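Local coordinates for protein beta-lactamase Mb2281c (Mycobacterium bovis, PDB 3I7J) that probably acts as a serine hydrolase of the beta-lactamase and penicillin-binding protein family, with its substrate in the mycobacterium not established, at residues 8-13 and 253-258. Numbering follows the deposited sequence.
Sequences GGWPVP and GDWALD
Pro-11 O accepts a hydrogen bond from Arg-250 NH1, and the same arginine makes a cation-pi contact with Trp-255, so one cation links the backbone of residues 8-13 to the indole they receive. No hydrogen bond joins the two segments directly; the evidence for their union is the packing of three consecutive side chains against Trp-255. That indole projects from a first torsion with CG between the backbone N and the carbonyl carbon (chi1 67°), and its NE1 bonds to Asp-251 O, which restrains its rotation. Val-12 lies over one face of the six-membered ring, with CG1 3.5 Å from both Trp-255 CH2 and Trp-255 CZ3. On the opposite face Ala-256 CB stands 3.7 Å above the Trp-255 ring plane, over its centre. The benzo edge of Trp-255 is directed at the face of Trp-10 in an offset edge-to-face pair: centroids of the two six-membered rings are 5.9 Å apart, planes are inclined at 69°, and Trp-10 CE3 approaches Trp-255 CZ3 to 3.8 Å. Pro-11 adds a looser touch, CG to Trp-255 CE3 at 4.1 Å. An inverse gamma turn centred on Pro-11, with a weak 2.9 Å bond from Val-12 N to Trp-10 O, brings the flanking residues round the same indole. Trp-10 itself is buried against Ile-263 and Trp-260 of the C-terminal helix and Val-246 of strand 242-248. This is terminal packing in the alpha/beta fold of the serine beta-lactamase family, where the approach to N-terminal strand 15-21 meets the start of C-terminal helix 256-271.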
loop_
_atom_site.group_PDB
_atom_site.type_symbol
_atom_site.label_atom_id
_atom_site.label_comp_id
_atom_site.label_asym_id
_atom_site.label_seq_id
_atom_site.Cartn_x
_atom_site.Cartn_y
_atom_site.Cartn_z
ATOM N N GLY A 8 -1.500 -1.508 -23.706
ATOM C CA GLY A 8 -1.770 -0.733 -24.905
ATOM C C GLY A 8 -3.223 -0.802 -25.334
ATOM O O GLY A 8 -3.712 0.086 -26.028
ATOM N N GLY A 9 -3.917 -1.857 -24.919
ATOM C CA GLY A 9 -5.313 -2.002 -25.285
ATOM C C GLY A 9 -6.264 -1.585 -24.182
ATOM O O GLY A 9 -7.476 -1.743 -24.315
ATOM N N TRP A 10 -5.724 -1.051 -23.088
ATOM C CA TRP A 10 -6.561 -0.615 -21.969
ATOM C C TRP A 10 -7.270 0.694 -22.266
ATOM O O TRP A 10 -6.709 1.591 -22.897
ATOM C CB TRP A 10 -5.719 -0.446 -20.700
ATOM C CG TRP A 10 -5.469 -1.719 -19.947
ATOM C CD1 TRP A 10 -5.509 -2.989 -20.446
ATOM C CD2 TRP A 10 -5.075 -1.839 -18.575
ATOM N NE1 TRP A 10 -5.160 -3.892 -19.473
ATOM C CE2 TRP A 10 -4.887 -3.213 -18.314
ATOM C CE3 TRP A 10 -4.858 -0.916 -17.539
ATOM C CZ2 TRP A 10 -4.488 -3.693 -17.057
ATOM C CZ3 TRP A 10 -4.463 -1.392 -16.293
ATOM C CH2 TRP A 10 -4.282 -2.769 -16.063
ATOM N N PRO A 11 -8.525 0.815 -21.818
ATOM C CA PRO A 11 -9.314 2.025 -22.034
ATOM C C PRO A 11 -8.946 3.128 -21.042
ATOM O O PRO A 11 -9.783 3.577 -20.261
ATOM C CB PRO A 11 -10.744 1.530 -21.846
ATOM C CG PRO A 11 -10.580 0.504 -20.769
ATOM C CD PRO A 11 -9.354 -0.254 -21.231
ATOM N N VAL A 12 -7.690 3.559 -21.079
ATOM C CA VAL A 12 -7.203 4.606 -20.189
ATOM C C VAL A 12 -6.394 5.627 -20.998
ATOM O O VAL A 12 -5.787 5.283 -22.002
ATOM C CB VAL A 12 -6.288 4.015 -19.095
ATOM C CG1 VAL A 12 -7.017 2.911 -18.351
ATOM C CG2 VAL A 12 -5.008 3.484 -19.727
ATOM N N PRO A 13 -6.377 6.898 -20.563
ATOM C CA PRO A 13 -5.639 7.964 -21.255
ATOM C C PRO A 13 -4.131 7.706 -21.297
ATOM O O PRO A 13 -3.438 8.164 -22.205
ATOM C CB PRO A 13 -5.992 9.209 -20.442
ATOM C CG PRO A 13 -7.358 8.888 -19.897
ATOM C CD PRO A 13 -7.178 7.452 -19.455
ATOM N N GLY A 253 -12.729 1.918 -11.563
ATOM C CA GLY A 253 -14.122 1.738 -11.945
ATOM C C GLY A 253 -14.365 0.323 -12.448
ATOM O O GLY A 253 -13.495 -0.539 -12.310
ATOM N N ASP A 254 -15.530 0.069 -13.034
ATOM C CA ASP A 254 -15.835 -1.264 -13.539
ATOM C C ASP A 254 -14.883 -1.723 -14.643
ATOM O O ASP A 254 -14.660 -2.925 -14.814
ATOM C CB ASP A 254 -17.278 -1.340 -14.060
ATOM C CG ASP A 254 -18.314 -1.071 -12.974
ATOM O OD1 ASP A 254 -18.126 -1.542 -11.828
ATOM O OD2 ASP A 254 -19.324 -0.400 -13.275
ATOM N N TRP A 255 -14.324 -0.776 -15.390
ATOM C CA TRP A 255 -13.401 -1.116 -16.473
ATOM C C TRP A 255 -12.203 -1.936 -15.995
ATOM O O TRP A 255 -11.667 -2.760 -16.738
ATOM C CB TRP A 255 -12.883 0.155 -17.175
ATOM C CG TRP A 255 -11.998 1.009 -16.308
ATOM C CD1 TRP A 255 -12.396 1.978 -15.425
ATOM C CD2 TRP A 255 -10.572 0.919 -16.187
ATOM N NE1 TRP A 255 -11.305 2.491 -14.762
ATOM C CE2 TRP A 255 -10.175 1.857 -15.207
ATOM C CE3 TRP A 255 -9.590 0.134 -16.811
ATOM C CZ2 TRP A 255 -8.840 2.029 -14.831
ATOM C CZ3 TRP A 255 -8.257 0.307 -16.434
ATOM C CH2 TRP A 255 -7.899 1.249 -15.451
ATOM N N ALA A 256 -11.788 -1.722 -14.753
ATOM C CA ALA A 256 -10.623 -2.423 -14.221
ATOM C C ALA A 256 -10.921 -3.762 -13.562
ATOM O O ALA A 256 -10.025 -4.601 -13.418
ATOM C CB ALA A 256 -9.894 -1.520 -13.237
ATOM N N LEU A 257 -12.177 -3.957 -13.171
ATOM C CA LEU A 257 -12.602 -5.179 -12.489
ATOM C C LEU A 257 -12.086 -6.497 -13.075
ATOM O O LEU A 257 -11.750 -7.415 -12.327
ATOM C CB LEU A 257 -14.133 -5.209 -12.376
ATOM C CG LEU A 257 -14.762 -4.067 -11.553
ATOM C CD1 LEU A 257 -16.262 -4.324 -11.379
ATOM C CD2 LEU A 257 -14.092 -3.987 -10.184
ATOM N N ASP A 258 -12.012 -6.607 -14.397
ATOM C CA ASP A 258 -11.507 -7.840 -14.989
ATOM C C ASP A 258 -10.069 -7.699 -15.485
ATOM O O ASP A 258 -9.292 -8.657 -15.452
ATOM C CB ASP A 258 -12.409 -8.300 -16.134
ATOM C CG ASP A 258 -13.772 -8.767 -15.646
ATOM O OD1 ASP A 258 -13.824 -9.544 -14.670
ATOM O OD2 ASP A 258 -14.793 -8.363 -16.233
#